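Local coordinates for protein methyltransferase (Streptococcus mutans, PDB 2B78) that is probably an S-adenosylmethionine-dependent methyltransferase, possibly RNA-binding, that joins a PUA-like domain to a Rossmann-type catalytic domain; its substrate is not established, at residues E11-R16 with L20-D25; N101-S106 with V370-S375; S364-N369 with S375-V380. All coordinates share one frame; numbering follows the deposited sequence.

Contact 1. Residues E11-R16 with L20-D25; sequences EKKLKR and LLSSRD
Lys13 NZ is gripped by Asp25 and a water: it makes a salt bridge of 2.7 Å to Asp25 OD2, which it meets nearly along the C-O axis, and it donates to the water at 3.2 Å. The salt bridge to Asp25 probably favours the charged form of Lys13. The two side chains cross at about a right angle, and OD2 touches the outer part of the lysine chain, CD and CE as well as NZ. That chain is extended except for a bend at its third torsion (chi3 74°), which turns CE and NZ toward Asp25; Lys13 CD lies 3.4 Å from Asp25 OD2. The water carries the contact on to the strand: it gives a hydrogen bond to Leu20 O at 2.8 Å and bonds Ser22 OG at the same length. Ser22 OG is 3.6 Å from Lys13 NZ, so the water does the bridging between these two groups. One helix position on, the contact turns apolar. Leu14 and Leu21 meet obliquely through one methyl each, CD2 to CD2 at 4.2 Å, and both residues are buried. The contact thus has a charged, hydrated part and an apolar one, and it joins a helix to the strand that follows it in the PUA-like domain. Helix 8-16 packs here beside the edge strand 20-22, whose Leu21 is hydrogen-bonded through its backbone to Val58 and Gly59 of strand 57-63, while Leu14 also rests on Leu61 of that strand and on Leu46 of strand 45-54.

Contact 2. Residues N101-S106 with V370-S375; sequences NQDGDS and VQDESS
Asp103 and Ser375 form the closer-packed part of this contact, and even they meet without a direct hydrogen bond: Asp103 turns both carboxylate oxygens toward Ser375 CB, OD2 lying 4.0 Å from it. The serine hydroxyl is occupied on its own side. With OG set between the backbone N and the carbonyl carbon (chi1 60°), Ser375 OG reaches back to donate to Asp372 O at 2.7 Å, nearly in line with the carbonyl bond. Asp372 O also accepts from Ser375 N, while Asp372 OD1 takes both Ser374 OG at 2.6 Å and Ser374 N from the same face of the carboxylate, the latter closing an Asx turn. The short 3-10 turn is therefore held by its own polar groups. The looser part is watery. Asp103 OD2 and Asp372 OD2, like charges 4.2 Å apart, share a water that donates to each at 2.8 Å and probably eases their repulsion. A second water accepts from Asn101 ND2 at 3.0 Å and donates to Ser375 O, so solvent spans the gap at two places. Residues 101-106 begin at the end of strand 96-101 and lead toward strand 110-115, with Asp103 also touching Trp60 of strand 57-63; the contact brings that sheet against the connection between strands 355-360 and 379-384 of the seven-stranded sheet.

Contact 3. Residues S364-N369 with S375-V380; sequences SDFAVN and SNYLKV
An inverse gamma turn bends each side of this contact, centred on Phe366 in one segment and Asn376 in the other, within the long connection that leads into strand 379-384. The nearest CA atoms are those of Val368 and Asn376, 5.8 Å apart. Val368 is the apolar centre: its CG1 rests on the amide of Asn376, 3.7 Å from CG, and its CB lies 3.7 Å from Ser375 OG. That hydroxyl also accepts a long hydrogen bond from Asn369 N (3.3 Å, N-H...acceptor angle 149°), in addition to its bond to Asp372 O, so it ties the two arms together. The Asn376 amide is held by Leu362 N at OD1 and by Glu373 OE2 at ND2, which fixes the carboxamide on which Val368 packs. At the other end Tyr377 extends its ring toward Phe366. The tyrosine OH meets Phe366 CD1 at 3.4 Å, the two side chains crossing at a slant, and it is hydrogen-bonded to Asp198 OD2. No backbone-to-backbone hydrogen bond joins the two segments; side chains and the Ser375 hydroxyl make the contact. Phe366 packs on Arg98 and Asn101 of strand 96-101, while residues 379 and 380 enter strand 379-384, where Lys379 pairs with Thr331 of strand 325-331 and Val380 with Gln360 of strand 355-360.

How the contacts relate
Along the chain contact 1 comes first and closes before the others open; contacts 2 and 3 then interleave, with residues 364-369 preceding 370-375 and Ser375 belonging to both. Contact 1 belongs to the PUA-like domain, and its centre lies about 13 Å from that of contact 2 and about 19 Å from that of contact 3; the centres of contacts 2 and 3 are about 8 Å apart. Contacts 1 and 2 meet where Leu20 CB packs on Asp372 OD2 (4.1 Å). Asn101 ND2 probably bonds Ala367 O, linking contacts 2 and 3. The connection between strands 355-360 and 379-384 of the methyltransferase sheet thus touches the PUA-like domain and the sheet containing strand 96-101.

Contact 1. Residues E11-R16 with L20-D25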
loop_
_atom_site.group_PDB
_atom_site.type_symbol
_atom_site.label_atom_id
_atom_site.label_comp_id
_atom_site.label_asym_id
_atom_site.label_seq_id
_atom_site.Cartn_x
_atom_site.Cartn_y
_atom_site.Cartn_z
ATOM N N GLU A 11 20.699 19.157 -1.796
ATOM C CA GLU A 11 20.313 20.310 -2.608
ATOM C C GLU A 11 19.770 19.936 -3.991
ATOM O O GLU A 11 18.663 20.328 -4.355
ATOM C CB GLU A 11 21.516 21.247 -2.775
ATOM C CG GLU A 11 21.169 22.597 -3.371
ATOM C CD GLU A 11 22.395 23.447 -3.658
ATOM O OE1 GLU A 11 23.317 23.466 -2.819
ATOM O OE2 GLU A 11 22.428 24.104 -4.720
ATOM N N LYS A 12 20.546 19.186 -4.767
ATOM C CA LYS A 12 20.102 18.805 -6.102
ATOM C C LYS A 12 18.764 18.071 -6.050
ATOM O O LYS A 12 17.910 18.269 -6.911
ATOM C CB LYS A 12 21.166 17.944 -6.808
ATOM C CG LYS A 12 21.500 16.634 -6.116
ATOM C CD LYS A 12 22.774 15.994 -6.681
ATOM C CE LYS A 12 22.507 14.964 -7.781
ATOM N NZ LYS A 12 21.975 15.516 -9.062
ATOM N N LYS A 13 18.569 17.236 -5.037
ATOM C CA LYS A 13 17.309 16.510 -4.921
ATOM C C LYS A 13 16.166 17.481 -4.664
ATOM O O LYS A 13 15.117 17.398 -5.306
ATOM C CB LYS A 13 17.394 15.467 -3.805
ATOM C CG LYS A 13 18.300 14.298 -4.159
ATOM C CD LYS A 13 18.528 13.353 -2.991
ATOM C CE LYS A 13 17.305 12.502 -2.702
ATOM N NZ LYS A 13 17.601 11.468 -1.671
ATOM N N LEU A 14 16.370 18.409 -3.733
ATOM C CA LEU A 14 15.348 19.402 -3.425
ATOM C C LEU A 14 14.984 20.175 -4.679
ATOM O O LEU A 14 13.806 20.334 -4.995
ATOM C CB LEU A 14 15.837 20.377 -2.346
ATOM C CG LEU A 14 15.791 19.879 -0.903
ATOM C CD1 LEU A 14 16.505 20.866 0.019
ATOM C CD2 LEU A 14 14.331 19.693 -0.486
ATOM N N LYS A 15 15.994 20.646 -5.405
ATOM C CA LYS A 15 15.745 21.404 -6.625
ATOM C C LYS A 15 15.077 20.566 -7.713
ATOM O O LYS A 15 14.386 21.104 -8.572
ATOM C CB LYS A 15 17.052 22.011 -7.158
ATOM C CG LYS A 15 17.668 23.054 -6.228
ATOM C CD LYS A 15 18.815 23.827 -6.881
ATOM C CE LYS A 15 20.005 22.938 -7.219
ATOM N NZ LYS A 15 21.153 23.725 -7.772
ATOM N N ARG A 16 15.276 19.252 -7.666
ATOM C CA ARG A 16 14.696 18.342 -8.655
ATOM C C ARG A 16 13.238 18.006 -8.332
ATOM O O ARG A 16 12.533 17.397 -9.142
ATOM C CB ARG A 16 15.510 17.050 -8.703
ATOM C CG ARG A 16 15.194 16.124 -9.873
ATOM C CD ARG A 16 15.839 14.763 -9.644
ATOM N NE ARG A 16 17.184 14.910 -9.105
ATOM C CZ ARG A 16 17.667 14.197 -8.095
ATOM N NH1 ARG A 16 16.912 13.275 -7.510
ATOM N NH2 ARG A 16 18.900 14.415 -7.667
ATOM N N LEU A 20 10.998 14.072 -0.072
ATOM C CA LEU A 20 11.501 13.264 1.033
ATOM C C LEU A 20 12.930 13.652 1.424
ATOM O O LEU A 20 13.812 13.737 0.569
ATOM C CB LEU A 20 11.469 11.787 0.645
ATOM C CG LEU A 20 12.197 10.832 1.585
ATOM C CD1 LEU A 20 11.557 10.885 2.961
ATOM C CD2 LEU A 20 12.142 9.422 1.012
ATOM N N LEU A 21 13.147 13.886 2.716
ATOM C CA LEU A 21 14.470 14.244 3.223
ATOM C C LEU A 21 15.091 12.948 3.730
ATOM O O LEU A 21 14.711 12.438 4.787
ATOM C CB LEU A 21 14.341 15.256 4.367
ATOM C CG LEU A 21 13.549 16.521 4.030
ATOM C CD1 LEU A 21 13.432 17.392 5.261
ATOM C CD2 LEU A 21 14.230 17.278 2.903
ATOM N N SER A 22 16.038 12.406 2.971
ATOM C CA SER A 22 16.674 11.150 3.357
ATOM C C SER A 22 17.706 11.301 4.460
ATOM O O SER A 22 18.511 12.228 4.455
ATOM C CB SER A 22 17.321 10.478 2.139
ATOM O OG SER A 22 16.333 9.916 1.292
ATOM N N SER A 23 17.667 10.372 5.409
ATOM C CA SER A 23 18.605 10.384 6.516
ATOM C C SER A 23 20.023 10.422 5.948
ATOM O O SER A 23 20.861 11.212 6.380
ATOM C CB SER A 23 18.415 9.128 7.366
ATOM O OG SER A 23 19.249 9.162 8.506
ATOM N N ARG A 24 20.267 9.579 4.949
ATOM C CA ARG A 24 21.579 9.482 4.316
ATOM C C ARG A 24 22.119 10.814 3.808
ATOM O O ARG A 24 23.333 11.000 3.720
ATOM C CB ARG A 24 21.525 8.494 3.148
ATOM C CG ARG A 24 22.888 8.064 2.647
ATOM C CD ARG A 24 23.462 6.996 3.556
ATOM N NE ARG A 24 22.568 5.842 3.612
ATOM C CZ ARG A 24 22.727 4.805 4.428
ATOM N NH1 ARG A 24 23.753 4.769 5.270
ATOM N NH2 ARG A 24 21.859 3.801 4.399
ATOM N N ASP A 25 21.224 11.737 3.475
ATOM C CA ASP A 25 21.632 13.037 2.954
ATOM C C ASP A 25 21.655 14.139 4.015
ATOM O O ASP A 25 21.939 15.304 3.707
ATOM C CB ASP A 25 20.714 13.445 1.794
ATOM C CG ASP A 25 20.541 12.338 0.763
ATOM O OD1 ASP A 25 21.444 11.484 0.626
ATOM O OD2 ASP A 25 19.497 12.323 0.073
HETATM O O HOH W 1 14.648 11.298 -0.458
#

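Contact 2. Residues N101-S106 with V370-S375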
loop_
_atom_site.group_PDB
_atom_site.type_symbol
_atom_site.label_atom_id
_atom_site.label_comp_id
_atom_site.label_asym_id
_atom_site.label_seq_id
_atom_site.Cartn_x
_atom_site.Cartn_y
_atom_site.Cartn_z
ATOM N N ASN A 101 -2.125 10.874 -0.572
ATOM C CA ASN A 101 -1.001 9.954 -0.418
ATOM C C ASN A 101 0.352 10.618 -0.250
ATOM O O ASN A 101 1.136 10.706 -1.195
ATOM C CB ASN A 101 -0.951 8.994 -1.610
ATOM C CG ASN A 101 0.009 7.835 -1.389
ATOM O OD1 ASN A 101 0.025 7.206 -0.318
ATOM N ND2 ASN A 101 0.803 7.533 -2.412
ATOM N N GLN A 102 0.619 11.084 0.963
ATOM C CA GLN A 102 1.889 11.716 1.301
ATOM C C GLN A 102 2.465 12.700 0.268
ATOM O O GLN A 102 1.798 13.665 -0.101
ATOM C CB GLN A 102 2.901 10.622 1.629
ATOM C CG GLN A 102 2.419 9.694 2.740
ATOM C CD GLN A 102 3.564 9.025 3.475
ATOM O OE1 GLN A 102 4.400 9.692 4.066
ATOM N NE2 GLN A 102 3.603 7.702 3.441
ATOM N N ASP A 103 3.695 12.470 -0.194
ATOM C CA ASP A 103 4.294 13.396 -1.151
ATOM C C ASP A 103 3.646 13.383 -2.528
ATOM O O ASP A 103 3.868 14.292 -3.335
ATOM C CB ASP A 103 5.825 13.178 -1.243
ATOM C CG ASP A 103 6.218 11.751 -1.581
ATOM O OD1 ASP A 103 5.431 10.814 -1.311
ATOM O OD2 ASP A 103 7.348 11.569 -2.099
ATOM N N GLY A 104 2.836 12.361 -2.798
ATOM C CA GLY A 104 2.154 12.290 -4.077
ATOM C C GLY A 104 1.165 13.440 -4.145
ATOM O O GLY A 104 0.764 13.871 -5.227
ATOM N N ASP A 105 0.762 13.940 -2.981
ATOM C CA ASP A 105 -0.170 15.062 -2.927
ATOM C C ASP A 105 0.442 16.256 -2.213
ATOM O O ASP A 105 -0.260 17.100 -1.639
ATOM C CB ASP A 105 -1.472 14.641 -2.262
ATOM C CG ASP A 105 -2.260 13.680 -3.118
ATOM O OD1 ASP A 105 -2.808 14.123 -4.158
ATOM O OD2 ASP A 105 -2.311 12.480 -2.759
ATOM N N SER A 106 1.770 16.301 -2.259
ATOM C CA SER A 106 2.573 17.382 -1.691
ATOM C C SER A 106 2.647 17.584 -0.190
ATOM O O SER A 106 2.899 18.692 0.278
ATOM C CB SER A 106 2.218 18.712 -2.370
ATOM O OG SER A 106 2.699 18.714 -3.711
ATOM N N VAL A 370 6.182 12.180 -9.043
ATOM C CA VAL A 370 6.840 11.838 -10.305
ATOM C C VAL A 370 8.334 12.130 -10.318
ATOM O O VAL A 370 9.084 11.532 -11.100
ATOM C CB VAL A 370 6.175 12.557 -11.509
ATOM C CG1 VAL A 370 4.867 11.854 -11.880
ATOM C CG2 VAL A 370 5.902 14.009 -11.160
ATOM N N GLN A 371 8.759 13.048 -9.457
ATOM C CA GLN A 371 10.166 13.412 -9.349
ATOM C C GLN A 371 10.886 12.457 -8.407
ATOM O O GLN A 371 12.090 12.572 -8.197
ATOM C CB GLN A 371 10.310 14.847 -8.828
ATOM C CG GLN A 371 9.958 15.923 -9.840
ATOM C CD GLN A 371 8.521 15.846 -10.315
ATOM O OE1 GLN A 371 7.584 16.053 -9.541
ATOM N NE2 GLN A 371 8.339 15.544 -11.597
ATOM N N ASP A 372 10.147 11.511 -7.838
ATOM C CA ASP A 372 10.739 10.547 -6.915
ATOM C C ASP A 372 10.087 9.184 -7.097
ATOM O O ASP A 372 9.162 8.821 -6.370
ATOM C CB ASP A 372 10.558 11.032 -5.476
ATOM C CG ASP A 372 11.311 10.182 -4.481
ATOM O OD1 ASP A 372 11.938 9.191 -4.913
ATOM O OD2 ASP A 372 11.275 10.502 -3.272
ATOM N N GLU A 373 10.586 8.417 -8.062
ATOM C CA GLU A 373 10.021 7.104 -8.359
ATOM C C GLU A 373 10.081 6.112 -7.199
ATOM O O GLU A 373 9.342 5.127 -7.189
ATOM C CB GLU A 373 10.709 6.506 -9.592
ATOM C CG GLU A 373 9.861 5.474 -10.348
ATOM C CD GLU A 373 8.468 5.992 -10.695
ATOM O OE1 GLU A 373 8.351 7.178 -11.066
ATOM O OE2 GLU A 373 7.488 5.214 -10.609
ATOM N N SER A 374 10.953 6.367 -6.224
ATOM C CA SER A 374 11.077 5.479 -5.070
ATOM C C SER A 374 9.799 5.498 -4.224
ATOM O O SER A 374 9.586 4.631 -3.374
ATOM C CB SER A 374 12.280 5.885 -4.202
ATOM O OG SER A 374 12.020 7.054 -3.442
ATOM N N SER A 375 8.948 6.492 -4.451
ATOM C CA SER A 375 7.700 6.578 -3.700
ATOM C C SER A 375 6.722 5.525 -4.218
ATOM O O SER A 375 5.758 5.164 -3.542
ATOM C CB SER A 375 7.090 7.971 -3.845
ATOM O OG SER A 375 6.828 8.255 -5.204
HETATM O O HOH W 2 3.502 6.302 -2.370
HETATM O O HOH W 3 9.868 12.775 -2.482
#

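Contact 3. Residues S364-N369 with S375-V380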
loop_
_atom_site.group_PDB
_atom_site.type_symbol
_atom_site.label_atom_id
_atom_site.label_comp_id
_atom_site.label_asym_id
_atom_site.label_seq_id
_atom_site.Cartn_x
_atom_site.Cartn_y
_atom_site.Cartn_z
ATOM N N SER A 364 -3.444 5.374 -9.686
ATOM C CA SER A 364 -3.508 6.837 -9.600
ATOM C C SER A 364 -3.941 7.485 -8.286
ATOM O O SER A 364 -3.518 8.616 -7.984
ATOM C CB SER A 364 -4.391 7.373 -10.724
ATOM O OG SER A 364 -5.722 6.939 -10.541
ATOM N N ASP A 365 -4.784 6.807 -7.512
ATOM C CA ASP A 365 -5.222 7.381 -6.242
ATOM C C ASP A 365 -4.101 7.331 -5.216
ATOM O O ASP A 365 -4.036 8.167 -4.317
ATOM C CB ASP A 365 -6.495 6.694 -5.722
ATOM C CG ASP A 365 -6.365 5.192 -5.617
ATOM O OD1 ASP A 365 -5.753 4.579 -6.512
ATOM O OD2 ASP A 365 -6.912 4.622 -4.643
ATOM N N PHE A 366 -3.220 6.346 -5.335
ATOM C CA PHE A 366 -2.070 6.275 -4.438
ATOM C C PHE A 366 -1.018 7.087 -5.193
ATOM O O PHE A 366 -0.020 6.549 -5.681
ATOM C CB PHE A 366 -1.624 4.821 -4.254
ATOM C CG PHE A 366 -2.438 4.061 -3.235
ATOM C CD1 PHE A 366 -1.915 3.797 -1.973
ATOM C CD2 PHE A 366 -3.727 3.624 -3.534
ATOM C CE1 PHE A 366 -2.663 3.105 -1.022
ATOM C CE2 PHE A 366 -4.487 2.931 -2.591
ATOM C CZ PHE A 366 -3.950 2.671 -1.329
ATOM N N ALA A 367 -1.284 8.389 -5.307
ATOM C CA ALA A 367 -0.428 9.322 -6.034
ATOM C C ALA A 367 1.048 9.222 -5.710
ATOM O O ALA A 367 1.459 9.193 -4.547
ATOM C CB ALA A 367 -0.912 10.766 -5.820
ATOM N N VAL A 368 1.856 9.169 -6.757
ATOM C CA VAL A 368 3.290 9.099 -6.568
ATOM C C VAL A 368 3.892 10.452 -6.918
ATOM O O VAL A 368 3.313 11.224 -7.680
ATOM C CB VAL A 368 3.921 8.032 -7.484
ATOM C CG1 VAL A 368 3.413 6.646 -7.103
ATOM C CG2 VAL A 368 3.584 8.339 -8.934
ATOM N N ASN A 369 5.044 10.747 -6.333
ATOM C CA ASN A 369 5.741 11.980 -6.646
ATOM C C ASN A 369 6.523 11.582 -7.901
ATOM O O ASN A 369 7.407 10.727 -7.834
ATOM C CB ASN A 369 6.686 12.355 -5.499
ATOM C CG ASN A 369 7.510 13.583 -5.802
ATOM O OD1 ASN A 369 7.421 14.151 -6.895
ATOM N ND2 ASN A 369 8.325 14.001 -4.839
ATOM N N SER A 375 8.948 6.492 -4.451
ATOM C CA SER A 375 7.700 6.578 -3.700
ATOM C C SER A 375 6.722 5.525 -4.218
ATOM O O SER A 375 5.758 5.164 -3.542
ATOM C CB SER A 375 7.090 7.971 -3.845
ATOM O OG SER A 375 6.828 8.255 -5.204
ATOM N N ASN A 376 6.968 5.031 -5.429
ATOM C CA ASN A 376 6.093 4.018 -6.003
ATOM C C ASN A 376 6.505 2.656 -5.441
ATOM O O ASN A 376 7.173 1.861 -6.115
ATOM C CB ASN A 376 6.213 4.028 -7.533
ATOM C CG ASN A 376 5.000 3.441 -8.197
ATOM O OD1 ASN A 376 4.248 2.717 -7.553
ATOM N ND2 ASN A 376 4.795 3.737 -9.487
ATOM N N TYR A 377 6.067 2.379 -4.215
ATOM C CA TYR A 377 6.437 1.161 -3.508
ATOM C C TYR A 377 5.850 -0.176 -3.949
ATOM O O TYR A 377 6.464 -1.221 -3.731
ATOM C CB TYR A 377 6.179 1.354 -2.012
ATOM C CG TYR A 377 4.728 1.597 -1.645
ATOM C CD1 TYR A 377 3.837 0.536 -1.529
ATOM C CD2 TYR A 377 4.253 2.889 -1.391
ATOM C CE1 TYR A 377 2.517 0.743 -1.167
ATOM C CE2 TYR A 377 2.919 3.107 -1.027
ATOM C CZ TYR A 377 2.063 2.027 -0.916
ATOM O OH TYR A 377 0.749 2.213 -0.541
ATOM N N LEU A 378 4.672 -0.161 -4.559
ATOM C CA LEU A 378 4.067 -1.410 -4.991
ATOM C C LEU A 378 4.724 -1.889 -6.276
ATOM O O LEU A 378 4.946 -1.111 -7.201
ATOM C CB LEU A 378 2.562 -1.222 -5.208
ATOM C CG LEU A 378 1.725 -2.415 -5.677
ATOM C CD1 LEU A 378 1.770 -3.531 -4.637
ATOM C CD2 LEU A 378 0.293 -1.970 -5.883
ATOM N N LYS A 379 5.056 -3.174 -6.315
ATOM C CA LYS A 379 5.666 -3.776 -7.493
ATOM C C LYS A 379 5.026 -5.140 -7.669
ATOM O O LYS A 379 5.111 -5.988 -6.781
ATOM C CB LYS A 379 7.174 -3.928 -7.296
ATOM C CG LYS A 379 7.923 -2.609 -7.251
ATOM C CD LYS A 379 9.323 -2.778 -6.718
ATOM C CE LYS A 379 9.333 -2.729 -5.201
ATOM N NZ LYS A 379 8.976 -1.366 -4.720
ATOM N N VAL A 380 4.357 -5.349 -8.798
ATOM C CA VAL A 380 3.717 -6.633 -9.047
ATOM C C VAL A 380 4.109 -7.115 -10.427
ATOM O O VAL A 380 3.810 -6.462 -11.436
ATOM C CB VAL A 380 2.176 -6.532 -8.953
ATOM C CG1 VAL A 380 1.554 -7.919 -9.063
ATOM C CG2 VAL A 380 1.781 -5.881 -7.627
#